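Local coordinates for ketol-acid reductoisomerase (NAD(+)) (uncultured archaeon GZfos26G2, PDB 4XDY), which catalyses the magnesium-dependent alkyl migration and NADH-dependent reduction of 2-acetolactate to 2,3-dihydroxy-isovalerate in branched-chain amino acid biosynthesis, at residues A[79-84]-A[106-111]; A[128-133]-A[167-172]. All blocks are in the same frame, centred on the assembly; numbering follows the deposited sequence.

Contact 1 of 2, residues A[79-84]-A[106-111]; sequences DVVHIL and KALCFS. With NAI (1,4-dihydronicotinamide adenine dinucleotide), chain E.
Val80 to Ile83 and Ala107 to Phe110 pair as neighbouring parallel strands of the Rossmann fold, joined by the beta-alpha-beta crossover through helix 90-98. Four backbone hydrogen bonds form the ladder. Ala107 N binds Asp79 O at 3.0 Å, and Val81 N then reaches Ala107 O at 2.8 Å. Cys109 N donates to Val81 O, and Ile83 N to Cys109 O.

Apolar contacts line both faces of the sheet. On the face turned to helix 90-98, the CD1 methyl of Ile83 meets Leu108 CD1 at 3.6 Å and also touches CE2 of the Phe110 ring. On the other face Val80 CG1 lies against Cys109 CB.

His82 shares that second face. Its chi1 (-177°) sets CG anti to the backbone N, and the far end of the ring comes nearer to 106-111. Cys109 SG approaches the ring obliquely, 3.6 Å from His82 ND1, a nitrogen buried with no partner found in the model. At the ring edge His82 CE1 faces Ser111 OG at 3.3 Å, while NE2 has a weak hydrogen bond to Gln31. Leu84 CG sits over the centre of one ring face. Ser111 OG is itself hydrogen-bonded to the backbone O of Val132 and to Gln31 OE1. An alanine at His82 would probably open a gap beside Cys109 SG and leave Leu84 CG without the ring it covers.

Beyond the last ladder bond the strands diverge toward the dinucleotide, and a water bridges them: it donates to Ile83 O, accepts from Ser111 N and is hydrogen-bonded to O3D of the nicotinamide ribose at 2.7 Å.

Contact 2 of 2, residues A[128-133]-A[167-172]; sequences DVIMVA and EVALAM
In the helix-on-sheet layer of the Rossmann domain, Ile130 and Val132 of strand 128-134 meet Val168, Ala169 and Met172 of helix 165-175, which covers part of one face of the sheet. The two short segments run nearly parallel, their axes 8.2 Å apart at an angle of 19°. The small side chain of Ala169 is consistent with this separation: its CB methyl lies 3.8 Å from Ile130 CD1 and also touches Val132 CG1.

Ile130 takes the rotamer with CG1 between the backbone N and the carbonyl carbon (chi1 57°). From CG1 the chain extends to the CD1 methyl, which lies over Ala169 and reaches Val168 CG1 at 4.1 Å. Val132 divides its two branches between successive parts of the helix. Its CG1 comes within 3.4 Å of Ala169 O, a methyl-to-carbonyl contact, whereas CG2 meets the terminal methyl of Met172, CE, at 4.0 Å. The side chains of Val132 and Met172 cross at about a right angle.

Met172 extends the same layer beyond this strand, touching Val80, His82 and Cys109, and Val168 also reaches Val80. No hydrogen bond passes between 128-133 and 167-172, and all five touching residues are buried; the chemistry therefore implies that strand and helix are held together by close apolar packing, with shape rather than polar pairing setting their fit.

How the contacts relate
Contacts 1 and 2 show two kinds of packing in one Rossmann domain: strand to strand within the sheet, and strand to helix across its face. Their centres lie 8 Å apart, and they come in series along the chain, 79-111 closing before 128-172 opens. Strands 107-110 and 128-134 are parallel neighbours, so the two contacts meet in one sheet through adjacent strands: Leu108 N lies 2.8 Å from Asp128 O, a probable backbone hydrogen bond. Helix 165-175 then spans strands of both contacts on one face, while helix 90-98 packs on the other. NADH lies beyond the C-terminal ends of strands 80-83 and 107-110, so contact 1 borders the cofactor; contact 2 is set farther off, the Val132 side chain being about 9 Å from NADH.

Contact 1 of 2, residues A[79-84]-A[106-111]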
loop_
_atom_site.group_PDB
_atom_site.type_symbol
_atom_site.label_atom_id
_atom_site.label_comp_id
_atom_site.label_asym_id
_atom_site.label_seq_id
_atom_site.Cartn_x
_atom_site.Cartn_y
_atom_site.Cartn_z
ATOM N N ASP A 79 26.780 -23.033 -13.052
ATOM C CA ASP A 79 27.359 -23.447 -11.779
ATOM C C ASP A 79 26.291 -23.386 -10.666
ATOM O O ASP A 79 26.345 -24.143 -9.707
ATOM C CB ASP A 79 28.492 -22.501 -11.428
ATOM C CG ASP A 79 29.610 -22.540 -12.470
ATOM O OD1 ASP A 79 30.050 -23.656 -12.709
ATOM O OD2 ASP A 79 29.914 -21.510 -13.109
ATOM N N VAL A 80 25.395 -22.397 -10.811
ATOM C CA VAL A 80 24.197 -22.258 -9.966
ATOM C C VAL A 80 22.999 -22.468 -10.875
ATOM O O VAL A 80 22.896 -21.832 -11.894
ATOM C CB VAL A 80 24.112 -20.882 -9.261
ATOM C CG1 VAL A 80 22.871 -20.841 -8.351
ATOM C CG2 VAL A 80 25.349 -20.654 -8.416
ATOM N N VAL A 81 22.146 -23.417 -10.498
ATOM C CA VAL A 81 20.934 -23.702 -11.276
ATOM C C VAL A 81 19.751 -23.162 -10.439
ATOM O O VAL A 81 19.444 -23.726 -9.414
ATOM C CB VAL A 81 20.771 -25.181 -11.534
ATOM C CG1 VAL A 81 19.444 -25.484 -12.243
ATOM C CG2 VAL A 81 21.919 -25.701 -12.422
ATOM N N HIS A 82 19.250 -22.012 -10.857
ATOM C CA HIS A 82 18.372 -21.230 -9.993
ATOM C C HIS A 82 16.949 -21.335 -10.559
ATOM O O HIS A 82 16.678 -20.799 -11.652
ATOM C CB HIS A 82 18.858 -19.814 -9.992
ATOM C CG HIS A 82 18.098 -18.887 -9.098
ATOM N ND1 HIS A 82 17.358 -19.322 -8.033
ATOM C CD2 HIS A 82 18.016 -17.538 -9.072
ATOM C CE1 HIS A 82 16.848 -18.287 -7.392
ATOM N NE2 HIS A 82 17.212 -17.201 -8.010
ATOM N N ILE A 83 16.104 -22.035 -9.817
ATOM C CA ILE A 83 14.775 -22.482 -10.289
ATOM C C ILE A 83 13.783 -21.361 -9.995
ATOM O O ILE A 83 13.415 -21.164 -8.843
ATOM C CB ILE A 83 14.404 -23.829 -9.713
ATOM C CG1 ILE A 83 15.366 -24.910 -10.272
ATOM C CG2 ILE A 83 12.987 -24.234 -10.153
ATOM C CD1 ILE A 83 15.220 -26.252 -9.659
ATOM N N LEU A 84 13.409 -20.632 -11.051
ATOM C CA LEU A 84 12.404 -19.554 -10.957
ATOM C C LEU A 84 11.200 -19.840 -11.890
ATOM O O LEU A 84 10.621 -18.950 -12.449
ATOM C CB LEU A 84 13.025 -18.192 -11.155
ATOM C CG LEU A 84 14.047 -17.735 -10.118
ATOM C CD1 LEU A 84 14.697 -16.407 -10.451
ATOM C CD2 LEU A 84 13.434 -17.706 -8.720
ATOM N N LYS A 106 27.786 -28.424 -8.167
ATOM C CA LYS A 106 26.838 -27.354 -8.549
ATOM C C LYS A 106 25.997 -26.974 -7.303
ATOM O O LYS A 106 25.888 -27.761 -6.315
ATOM C CB LYS A 106 25.905 -27.850 -9.660
ATOM C CG LYS A 106 26.450 -27.715 -11.126
ATOM C CD LYS A 106 25.459 -28.319 -12.114
ATOM C CE LYS A 106 26.060 -28.708 -13.467
ATOM N NZ LYS A 106 26.571 -27.534 -14.199
ATOM N N ALA A 107 25.363 -25.806 -7.400
ATOM C CA ALA A 107 24.385 -25.375 -6.377
ATOM C C ALA A 107 22.999 -25.308 -7.057
ATOM O O ALA A 107 22.870 -24.773 -8.172
ATOM C CB ALA A 107 24.763 -24.025 -5.831
ATOM N N LEU A 108 22.039 -25.946 -6.435
ATOM C CA LEU A 108 20.591 -25.818 -6.790
ATOM C C LEU A 108 19.991 -24.765 -5.885
ATOM O O LEU A 108 20.010 -24.896 -4.647
ATOM C CB LEU A 108 19.966 -27.165 -6.542
ATOM C CG LEU A 108 18.530 -27.395 -7.109
ATOM C CD1 LEU A 108 18.476 -27.352 -8.634
ATOM C CD2 LEU A 108 17.924 -28.682 -6.558
ATOM N N CYS A 109 19.397 -23.747 -6.501
ATOM C CA CYS A 109 18.908 -22.591 -5.779
ATOM C C CYS A 109 17.408 -22.384 -6.121
ATOM O O CYS A 109 16.937 -22.808 -7.191
ATOM C CB CYS A 109 19.714 -21.395 -6.149
ATOM S SG CYS A 109 19.520 -19.882 -5.241
ATOM N N PHE A 110 16.720 -21.767 -5.178
ATOM C CA PHE A 110 15.243 -21.523 -5.247
ATOM C C PHE A 110 15.033 -20.115 -4.713
ATOM O O PHE A 110 15.903 -19.565 -3.974
ATOM C CB PHE A 110 14.469 -22.452 -4.393
ATOM C CG PHE A 110 14.555 -23.893 -4.818
ATOM C CD1 PHE A 110 15.636 -24.687 -4.405
ATOM C CD2 PHE A 110 13.623 -24.426 -5.655
ATOM C CE1 PHE A 110 15.710 -26.018 -4.779
ATOM C CE2 PHE A 110 13.682 -25.754 -6.046
ATOM C CZ PHE A 110 14.709 -26.559 -5.600
ATOM N N SER A 111 13.855 -19.540 -4.981
ATOM C CA SER A 111 13.461 -18.322 -4.299
ATOM C C SER A 111 12.233 -18.485 -3.429
ATOM O O SER A 111 11.730 -17.495 -2.924
ATOM C CB SER A 111 13.295 -17.146 -5.223
ATOM O OG SER A 111 14.557 -16.667 -5.705
HETATM P PA NAI E . 6.216 -17.479 -13.225
HETATM O O1A NAI E . 4.800 -18.005 -12.944
HETATM O O2A NAI E . 6.415 -16.076 -13.600
HETATM O O5B NAI E . 6.880 -18.567 -14.211
HETATM C C5B NAI E . 8.198 -18.321 -14.780
HETATM C C4B NAI E . 8.185 -18.782 -16.270
HETATM O O4B NAI E . 8.035 -20.197 -16.221
HETATM C C3B NAI E . 7.030 -18.291 -17.183
HETATM O O3B NAI E . 7.317 -16.943 -17.557
HETATM C C2B NAI E . 7.044 -19.320 -18.293
HETATM O O2B NAI E . 7.957 -18.881 -19.301
HETATM C C1B NAI E . 7.592 -20.566 -17.552
HETATM N N9A NAI E . 6.565 -21.584 -17.412
HETATM C C8A NAI E . 5.266 -21.317 -16.966
HETATM N N7A NAI E . 4.573 -22.448 -16.955
HETATM C C5A NAI E . 5.399 -23.422 -17.419
HETATM C C6A NAI E . 5.263 -24.840 -17.692
HETATM N N6A NAI E . 4.109 -25.491 -17.487
HETATM N N1A NAI E . 6.338 -25.553 -18.122
HETATM C C2A NAI E . 7.513 -24.936 -18.367
HETATM N N3A NAI E . 7.740 -23.652 -18.153
HETATM C C4A NAI E . 6.714 -22.845 -17.696
HETATM O O3 NAI E . 7.111 -17.804 -11.829
HETATM P PN NAI E . 7.288 -16.699 -10.597
HETATM O O1N NAI E . 5.930 -16.215 -10.131
HETATM O O2N NAI E . 8.279 -15.723 -11.073
HETATM O O5D NAI E . 7.754 -17.745 -9.504
HETATM C C5D NAI E . 9.133 -18.245 -9.551
HETATM C C4D NAI E . 9.606 -18.729 -8.133
HETATM O O4D NAI E . 9.758 -17.498 -7.398
HETATM C C3D NAI E . 8.606 -19.546 -7.337
HETATM O O3D NAI E . 9.294 -20.494 -6.513
HETATM C C2D NAI E . 7.854 -18.533 -6.442
HETATM O O2D NAI E . 7.239 -19.054 -5.266
HETATM C C1D NAI E . 8.981 -17.569 -6.141
HETATM N N1N NAI E . 8.659 -16.186 -5.769
HETATM C C2N NAI E . 7.896 -15.455 -6.609
HETATM C C3N NAI E . 7.592 -14.170 -6.329
HETATM C C7N NAI E . 6.871 -13.395 -7.292
HETATM O O7N NAI E . 6.119 -13.828 -8.219
HETATM N N7N NAI E . 7.232 -12.137 -7.313
HETATM C C4N NAI E . 8.123 -13.589 -5.113
HETATM C C5N NAI E . 9.099 -14.347 -4.393
HETATM C C6N NAI E . 9.304 -15.646 -4.739
HETATM O O HOH W 1 11.984 -21.010 -6.452
#

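Contact 2 of 2, residues A[128-133]-A[167-172]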
loop_
_atom_site.group_PDB
_atom_site.type_symbol
_atom_site.label_atom_id
_atom_site.label_comp_id
_atom_site.label_asym_id
_atom_site.label_seq_id
_atom_site.Cartn_x
_atom_site.Cartn_y
_atom_site.Cartn_z
ATOM N N ASP A 128 25.050 -28.518 -3.624
ATOM C CA ASP A 128 24.668 -27.566 -2.623
ATOM C C ASP A 128 23.146 -27.271 -2.910
ATOM O O ASP A 128 22.715 -27.267 -4.098
ATOM C CB ASP A 128 25.428 -26.325 -2.740
ATOM C CG ASP A 128 26.967 -26.440 -2.311
ATOM O OD1 ASP A 128 27.275 -27.304 -1.515
ATOM O OD2 ASP A 128 27.699 -25.524 -2.733
ATOM N N VAL A 129 22.435 -26.910 -1.850
ATOM C CA VAL A 129 20.993 -26.551 -1.977
ATOM C C VAL A 129 20.754 -25.288 -1.160
ATOM O O VAL A 129 20.939 -25.283 0.094
ATOM C CB VAL A 129 20.057 -27.681 -1.554
ATOM C CG1 VAL A 129 18.544 -27.269 -1.708
ATOM C CG2 VAL A 129 20.305 -28.917 -2.336
ATOM N N ILE A 130 20.433 -24.219 -1.871
ATOM C CA ILE A 130 20.342 -22.907 -1.321
ATOM C C ILE A 130 19.028 -22.224 -1.701
ATOM O O ILE A 130 18.387 -22.611 -2.681
ATOM C CB ILE A 130 21.537 -22.034 -1.687
ATOM C CG1 ILE A 130 21.682 -21.963 -3.180
ATOM C CG2 ILE A 130 22.796 -22.662 -1.040
ATOM C CD1 ILE A 130 22.639 -20.913 -3.605
ATOM N N MET A 131 18.722 -21.153 -0.986
ATOM C CA MET A 131 17.564 -20.328 -1.292
ATOM C C MET A 131 17.875 -18.884 -1.063
ATOM O O MET A 131 18.442 -18.497 -0.008
ATOM C CB MET A 131 16.321 -20.729 -0.431
ATOM C CG MET A 131 15.305 -19.677 -0.720
ATOM S SD MET A 131 13.753 -20.262 -0.227
ATOM C CE MET A 131 14.019 -20.181 1.271
ATOM N N VAL A 132 17.561 -18.057 -2.052
ATOM C CA VAL A 132 17.566 -16.612 -1.937
ATOM C C VAL A 132 16.145 -16.093 -2.213
ATOM O O VAL A 132 15.696 -16.073 -3.386
ATOM C CB VAL A 132 18.639 -15.959 -2.811
ATOM C CG1 VAL A 132 20.037 -16.497 -2.377
ATOM C CG2 VAL A 132 18.472 -16.272 -4.334
ATOM N N ALA A 133 15.430 -15.787 -1.147
ATOM C CA ALA A 133 13.981 -15.489 -1.245
ATOM C C ALA A 133 13.701 -14.041 -1.050
ATOM O O ALA A 133 13.837 -13.564 0.079
ATOM C CB ALA A 133 13.224 -16.303 -0.231
ATOM N N GLU A 167 28.114 -18.903 1.169
ATOM C CA GLU A 167 28.805 -17.817 0.557
ATOM C C GLU A 167 28.188 -17.416 -0.810
ATOM O O GLU A 167 28.023 -16.247 -1.115
ATOM C CB GLU A 167 30.304 -18.196 0.336
ATOM C CG GLU A 167 31.079 -16.979 -0.053
ATOM C CD GLU A 167 32.594 -17.271 -0.241
ATOM O OE1 GLU A 167 32.992 -18.443 -0.129
ATOM O OE2 GLU A 167 33.263 -16.291 -0.612
ATOM N N VAL A 168 27.865 -18.421 -1.603
ATOM C CA VAL A 168 27.234 -18.242 -2.922
ATOM C C VAL A 168 25.845 -17.612 -2.768
ATOM O O VAL A 168 25.568 -16.613 -3.414
ATOM C CB VAL A 168 27.120 -19.562 -3.657
ATOM C CG1 VAL A 168 26.268 -19.403 -4.921
ATOM C CG2 VAL A 168 28.532 -20.045 -3.984
ATOM N N ALA A 169 25.054 -18.155 -1.863
ATOM C CA ALA A 169 23.664 -17.613 -1.617
ATOM C C ALA A 169 23.736 -16.171 -1.186
ATOM O O ALA A 169 23.128 -15.279 -1.782
ATOM C CB ALA A 169 22.899 -18.518 -0.652
ATOM N N LEU A 170 24.596 -15.847 -0.194
ATOM C CA LEU A 170 24.657 -14.474 0.263
ATOM C C LEU A 170 25.151 -13.546 -0.851
ATOM O O LEU A 170 24.716 -12.388 -0.981
ATOM C CB LEU A 170 25.516 -14.321 1.548
ATOM C CG LEU A 170 24.956 -14.978 2.800
ATOM C CD1 LEU A 170 26.012 -14.965 3.893
ATOM C CD2 LEU A 170 23.733 -14.256 3.373
ATOM N N ALA A 171 26.116 -14.062 -1.614
ATOM C CA ALA A 171 26.760 -13.273 -2.651
ATOM C C ALA A 171 25.697 -12.875 -3.673
ATOM O O ALA A 171 25.660 -11.744 -4.137
ATOM C CB ALA A 171 27.850 -14.053 -3.308
ATOM N N MET A 172 24.839 -13.835 -3.992
ATOM C CA MET A 172 23.738 -13.570 -4.953
ATOM C C MET A 172 22.870 -12.401 -4.465
ATOM O O MET A 172 22.513 -11.504 -5.246
ATOM C CB MET A 172 22.939 -14.864 -5.186
ATOM C CG MET A 172 23.572 -15.855 -6.079
ATOM S SD MET A 172 22.673 -17.386 -6.154
ATOM C CE MET A 172 21.251 -16.857 -7.179
#